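Local structure of hypothetical protein (Rhodococcus sp., 2OV9) at residues V38-R43 with L118-Y122; R184-G190 with V203-D209. The protein probably hydrolyses medium- and long-chain fatty acyl-CoA thioesters to free fatty acid and coenzyme A, as a hotdog-fold thioesterase of the THEM4/THEM5 family. All coordinates share one frame. Residue numbers count along the deposited sequence, not the author numbering.

Contact 1 of 2, residues V38-R43 with L118-Y122; sequences VDALLR and LTIPY
Residues 38-43 of helix 26-43, from the N-terminal helical region, with clearly helical backbone at Val38-Ala40, pack against the loop that leaves strand 112-117, where Ile120-Tyr122 make one 3-10 turn (Tyr122 N to Thr119 O, 2.9 Å). The backbones come nearest at Asp39 and Pro121, CA to CA 6.1 Å. Val38 (chi1 t) opens the contact, its CG1 lying 3.9 Å from Pro121 CG; Leu98 of the second subunit packs on both residues. The CA-to-CB bond of Asp39 (chi1 t) points sideways to the loop, but its carboxylate reaches toward it. Asp39 and Arg43, one helical turn apart, are salt-bridged (OD2 to NH1 2.7 Å). Asp39 OD1 accepts from water 1 at 2.7 Å and water 2 at 2.9 Å. Water 1 also accepts from Arg43 NH1 (2.4 Å, very short) and Ile120 N (2.9 Å); water 2 meets Thr119 OG1 at 2.7 Å. Leu42 (m, t) points at the loop, with CB 3.4 Å from Ile120 CD1 and CD1 3.7 Å from Pro121 CG. Arg43 (m, t, t, chi4 88°) lays a guanidinium face over Ile120, NH1 to CG1 3.1 Å. The 308 Å² interface thus joins helix to hotdog domain through an apolar patch, while Asp39 and Arg43 reach the loop's polar atoms through water.

Contact 2 of 2, residues R184-G190 with V203-D209; sequences RKITTAG and VEGLFVD
Six backbone hydrogen bonds knit strand 185-190 to strand 203-208 as the two arms of an antiparallel beta hairpin in the hotdog sheet: Ile186 N to Phe207 O 2.9 Å and Phe207 N to Ile186 O 2.7 Å; Thr188 N to Gly205 O 2.9 Å and Gly205 N to Thr188 O 2.8 Å; Gly190 N to Val203 O 3.1 Å and Val203 N to Gly190 O 2.9 Å. A seventh, Asp209 N to Arg184 O at 2.5 Å, lies just beyond the strands. Lys185-Val208, Thr187-Leu206 and Ala189-Glu204 are the non-hydrogen-bonded pairs. The axes approach to 4.5 Å at 155°. Ile186, Thr188, Val203 and Phe207 share the face covered by helix 131-148, where Thr188 OG1 hydrogen-bonds Asn146 OD1; this is the hotdog arrangement of a sheet wrapped round a helix. Phe207 (chi1 m) turns its ring over Gly205, where a CB would clash with CE2. Lys185, Thr187, Ala189, Glu204, Leu206 and Val208 occupy the other face, on which Thr187 OG1 lies 3.3 Å from Leu206 CD2.

How the contacts relate
From the N terminus, the chain passes the short strand 16-17, then helix 26-43, helix 51-67 and strands 105-106 and 112-117 before the loop at 118-122 returns to helix 26-43; contact 1 closes this long excursion, with 74 residues between its segments. After helix 131-148 and strands 154-162 and 171-182, contact 2 closes a short hairpin with 12 residues between its segments. The two follow in series, neither enclosing nor crossing the other. The centres of contact 1 and contact 2 are about 32 Å apart, on opposite sides of the chain's centre. Contact 1 ties helix 26-43 to the loop after strand 112-117 beside the second subunit, whereas contact 2 pairs two neighbouring strands within the hotdog sheet.

Contact 1 of 2, residues V38-R43 with L118-Y122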
loop_
_atom_site.group_PDB
_atom_site.type_symbol
_atom_site.label_atom_id
_atom_site.label_comp_id
_atom_site.label_asym_id
_atom_site.label_seq_id
_atom_site.Cartn_x
_atom_site.Cartn_y
_atom_site.Cartn_z
ATOM N N VAL B 38 -11.902 -1.960 8.293
ATOM C CA VAL B 38 -11.169 -2.513 7.138
ATOM C C VAL B 38 -10.715 -3.947 7.401
ATOM O O VAL B 38 -10.962 -4.829 6.585
ATOM C CB VAL B 38 -9.968 -1.634 6.733
ATOM C CG1 VAL B 38 -9.075 -2.353 5.685
ATOM C CG2 VAL B 38 -10.456 -0.253 6.219
ATOM N N ASP B 39 -10.068 -4.191 8.537
ATOM C CA ASP B 39 -9.700 -5.560 8.915
ATOM C C ASP B 39 -10.922 -6.506 8.970
ATOM O O ASP B 39 -10.896 -7.603 8.388
ATOM C CB ASP B 39 -8.994 -5.552 10.276
ATOM C CG ASP B 39 -8.269 -6.841 10.558
ATOM O OD1 ASP B 39 -7.099 -6.972 10.191
ATOM O OD2 ASP B 39 -8.881 -7.760 11.140
ATOM N N ALA B 40 -11.979 -6.078 9.672
ATOM C CA ALA B 40 -13.150 -6.928 9.942
ATOM C C ALA B 40 -13.913 -7.334 8.677
ATOM O O ALA B 40 -14.413 -8.453 8.588
ATOM C CB ALA B 40 -14.100 -6.239 10.938
ATOM N N LEU B 41 -13.986 -6.411 7.719
ATOM C CA LEU B 41 -14.647 -6.646 6.423
ATOM C C LEU B 41 -14.030 -7.809 5.678
ATOM O O LEU B 41 -14.722 -8.544 4.987
ATOM C CB LEU B 41 -14.587 -5.377 5.543
ATOM C CG LEU B 41 -15.621 -4.257 5.758
ATOM C CD1 LEU B 41 -15.234 -2.955 4.992
ATOM C CD2 LEU B 41 -16.999 -4.707 5.323
ATOM N N LEU B 42 -12.719 -7.998 5.823
ATOM C CA LEU B 42 -12.043 -9.103 5.120
ATOM C C LEU B 42 -12.275 -10.460 5.781
ATOM O O LEU B 42 -12.049 -11.507 5.174
ATOM C CB LEU B 42 -10.541 -8.823 4.992
ATOM C CG LEU B 42 -10.185 -7.782 3.932
ATOM C CD1 LEU B 42 -8.840 -7.155 4.220
ATOM C CD2 LEU B 42 -10.203 -8.391 2.515
ATOM N N ARG B 43 -12.719 -10.429 7.028
ATOM C CA ARG B 43 -12.959 -11.644 7.796
ATOM C C ARG B 43 -14.434 -11.944 7.998
ATOM O O ARG B 43 -14.770 -13.019 8.496
ATOM C CB ARG B 43 -12.348 -11.526 9.183
ATOM C CG ARG B 43 -10.857 -11.509 9.211
ATOM C CD ARG B 43 -10.369 -11.595 10.650
ATOM N NE ARG B 43 -9.036 -12.185 10.725
ATOM C CZ ARG B 43 -7.911 -11.491 10.630
ATOM N NH1 ARG B 43 -7.972 -10.184 10.460
ATOM N NH2 ARG B 43 -6.733 -12.094 10.703
ATOM N N LEU B 118 1.907 -6.865 10.922
ATOM C CA LEU B 118 0.940 -6.616 9.849
ATOM C C LEU B 118 -0.218 -7.593 9.818
ATOM O O LEU B 118 -0.091 -8.743 10.217
ATOM C CB LEU B 118 1.638 -6.558 8.479
ATOM C CG LEU B 118 2.618 -5.423 8.227
ATOM C CD1 LEU B 118 3.467 -5.703 6.979
ATOM C CD2 LEU B 118 1.897 -4.068 8.071
ATOM N N THR B 119 -1.337 -7.105 9.300
ATOM C CA THR B 119 -2.650 -7.742 9.376
ATOM C C THR B 119 -3.212 -8.083 7.999
ATOM O O THR B 119 -2.609 -7.733 6.961
ATOM C CB THR B 119 -3.622 -6.775 10.027
ATOM O OG1 THR B 119 -3.485 -5.502 9.380
ATOM C CG2 THR B 119 -3.310 -6.609 11.522
ATOM N N ILE B 120 -4.376 -8.732 7.969
ATOM C CA ILE B 120 -4.825 -9.340 6.705
ATOM C C ILE B 120 -5.070 -8.417 5.514
ATOM O O ILE B 120 -5.035 -8.882 4.407
ATOM C CB ILE B 120 -6.020 -10.333 6.797
ATOM C CG1 ILE B 120 -7.259 -9.709 7.435
ATOM C CG2 ILE B 120 -5.599 -11.684 7.408
ATOM C CD1 ILE B 120 -8.522 -10.536 7.098
ATOM N N PRO B 121 -5.361 -7.126 5.728
ATOM C CA PRO B 121 -5.465 -6.275 4.521
ATOM C C PRO B 121 -4.193 -6.204 3.697
ATOM O O PRO B 121 -4.260 -5.896 2.489
ATOM C CB PRO B 121 -5.779 -4.890 5.112
ATOM C CG PRO B 121 -6.526 -5.193 6.338
ATOM C CD PRO B 121 -5.735 -6.353 6.927
ATOM N N TYR B 122 -3.055 -6.447 4.353
ATOM C CA TYR B 122 -1.699 -6.397 3.742
ATOM C C TYR B 122 -1.237 -7.729 3.103
ATOM O O TYR B 122 -0.086 -7.850 2.618
ATOM C CB TYR B 122 -0.680 -5.889 4.798
ATOM C CG TYR B 122 -1.093 -4.538 5.361
ATOM C CD1 TYR B 122 -0.889 -3.367 4.635
ATOM C CD2 TYR B 122 -1.788 -4.449 6.566
ATOM C CE1 TYR B 122 -1.290 -2.112 5.138
ATOM C CE2 TYR B 122 -2.227 -3.214 7.065
ATOM C CZ TYR B 122 -1.974 -2.064 6.347
ATOM O OH TYR B 122 -2.382 -0.861 6.848
HETATM O O HOH W 1 -5.729 -9.327 10.481
HETATM O O HOH W 2 -5.777 -4.347 10.056
#

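Contact 2 of 2, residues R184-G190 with V203-D209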
loop_
_atom_site.group_PDB
_atom_site.type_symbol
_atom_site.label_atom_id
_atom_site.label_comp_id
_atom_site.label_asym_id
_atom_site.label_seq_id
_atom_site.Cartn_x
_atom_site.Cartn_y
_atom_site.Cartn_z
ATOM N N ARG B 184 24.198 15.156 -6.433
ATOM C CA ARG B 184 22.742 15.125 -6.233
ATOM C C ARG B 184 22.278 13.691 -5.931
ATOM O O ARG B 184 21.155 13.470 -5.467
ATOM C CB ARG B 184 21.997 15.691 -7.457
ATOM C CG ARG B 184 22.364 17.132 -7.834
ATOM C CD ARG B 184 21.642 17.598 -9.104
ATOM N NE ARG B 184 22.471 18.526 -9.891
ATOM C CZ ARG B 184 22.054 19.229 -10.949
ATOM N NH1 ARG B 184 20.798 19.139 -11.375
ATOM N NH2 ARG B 184 22.897 20.035 -11.589
ATOM N N LYS B 185 23.175 12.730 -6.155
ATOM C CA LYS B 185 22.841 11.316 -6.121
ATOM C C LYS B 185 22.988 10.691 -4.730
ATOM O O LYS B 185 24.072 10.695 -4.136
ATOM C CB LYS B 185 23.665 10.551 -7.160
ATOM C CG LYS B 185 23.562 11.169 -8.557
ATOM C CD LYS B 185 23.837 10.160 -9.668
ATOM C CE LYS B 185 22.910 10.413 -10.865
ATOM N NZ LYS B 185 23.449 9.905 -12.165
ATOM N N ILE B 186 21.888 10.138 -4.236
ATOM C CA ILE B 186 21.864 9.505 -2.928
ATOM C C ILE B 186 21.587 8.023 -3.088
ATOM O O ILE B 186 20.704 7.640 -3.851
ATOM C CB ILE B 186 20.788 10.134 -2.035
ATOM C CG1 ILE B 186 21.097 11.619 -1.824
ATOM C CG2 ILE B 186 20.686 9.370 -0.693
ATOM C CD1 ILE B 186 19.888 12.521 -1.922
ATOM N N THR B 187 22.359 7.199 -2.378
ATOM C CA THR B 187 22.094 5.766 -2.288
ATOM C C THR B 187 21.689 5.405 -0.876
ATOM O O THR B 187 22.394 5.746 0.092
ATOM C CB THR B 187 23.322 4.921 -2.668
ATOM O OG1 THR B 187 23.620 5.119 -4.051
ATOM C CG2 THR B 187 23.043 3.442 -2.455
ATOM N N THR B 188 20.581 4.667 -0.779
ATOM C CA THR B 188 19.995 4.295 0.487
ATOM C C THR B 188 19.644 2.811 0.482
ATOM O O THR B 188 19.190 2.287 -0.541
ATOM C CB THR B 188 18.740 5.136 0.724
ATOM O OG1 THR B 188 18.999 6.487 0.320
ATOM C CG2 THR B 188 18.315 5.131 2.208
ATOM N N ALA B 189 19.838 2.138 1.621
ATOM C CA ALA B 189 19.556 0.704 1.730
ATOM C C ALA B 189 18.706 0.385 2.970
ATOM O O ALA B 189 18.718 1.122 3.962
ATOM C CB ALA B 189 20.860 -0.112 1.762
ATOM N N GLY B 190 17.987 -0.728 2.920
ATOM C CA GLY B 190 17.138 -1.113 4.048
ATOM C C GLY B 190 16.750 -2.561 3.912
ATOM O O GLY B 190 17.059 -3.210 2.902
ATOM N N VAL B 203 16.295 -3.883 0.179
ATOM C CA VAL B 203 16.164 -2.899 -0.881
ATOM C C VAL B 203 17.404 -2.027 -0.982
ATOM O O VAL B 203 18.108 -1.810 0.017
ATOM C CB VAL B 203 14.910 -2.009 -0.674
ATOM C CG1 VAL B 203 15.039 -1.164 0.602
ATOM C CG2 VAL B 203 14.659 -1.112 -1.919
ATOM N N GLU B 204 17.694 -1.627 -2.218
ATOM C CA GLU B 204 18.632 -0.549 -2.545
ATOM C C GLU B 204 17.868 0.502 -3.358
ATOM O O GLU B 204 17.311 0.161 -4.423
ATOM C CB GLU B 204 19.785 -1.071 -3.413
ATOM C CG GLU B 204 20.878 -1.866 -2.697
ATOM C CD GLU B 204 21.955 -2.417 -3.644
ATOM O OE1 GLU B 204 22.130 -1.884 -4.771
ATOM O OE2 GLU B 204 22.636 -3.396 -3.256
ATOM N N GLY B 205 17.854 1.751 -2.893
ATOM C CA GLY B 205 17.224 2.850 -3.650
ATOM C C GLY B 205 18.215 3.930 -4.034
ATOM O O GLY B 205 19.193 4.192 -3.321
ATOM N N LEU B 206 17.952 4.545 -5.179
ATOM C CA LEU B 206 18.747 5.642 -5.689
ATOM C C LEU B 206 17.856 6.861 -5.706
ATOM O O LEU B 206 16.690 6.791 -6.123
ATOM C CB LEU B 206 19.267 5.331 -7.095
ATOM C CG LEU B 206 20.157 4.088 -7.255
ATOM C CD1 LEU B 206 20.448 3.810 -8.733
ATOM C CD2 LEU B 206 21.472 4.222 -6.460
ATOM N N PHE B 207 18.402 7.977 -5.237
ATOM C CA PHE B 207 17.634 9.201 -5.095
ATOM C C PHE B 207 18.410 10.356 -5.718
ATOM O O PHE B 207 19.616 10.251 -5.953
ATOM C CB PHE B 207 17.324 9.473 -3.617
ATOM C CG PHE B 207 16.478 8.410 -2.962
ATOM C CD1 PHE B 207 15.102 8.582 -2.834
ATOM C CD2 PHE B 207 17.052 7.246 -2.469
ATOM C CE1 PHE B 207 14.310 7.607 -2.233
ATOM C CE2 PHE B 207 16.266 6.244 -1.859
ATOM C CZ PHE B 207 14.902 6.425 -1.732
ATOM N N VAL B 208 17.710 11.451 -5.996
ATOM C CA VAL B 208 18.333 12.623 -6.607
ATOM C C VAL B 208 17.926 13.896 -5.862
ATOM O O VAL B 208 16.753 14.276 -5.892
ATOM C CB VAL B 208 17.961 12.749 -8.106
ATOM C CG1 VAL B 208 18.838 13.802 -8.819
ATOM C CG2 VAL B 208 18.074 11.398 -8.810
ATOM N N ASP B 209 18.896 14.497 -5.161
ATOM C CA ASP B 209 18.889 15.908 -4.676
ATOM C C ASP B 209 19.538 16.107 -3.302
ATOM O O ASP B 209 19.600 17.232 -2.786
ATOM C CB ASP B 209 17.501 16.561 -4.718
ATOM C CG ASP B 209 17.219 17.219 -6.038
ATOM O OD1 ASP B 209 18.190 17.420 -6.807
ATOM O OD2 ASP B 209 16.038 17.536 -6.316
#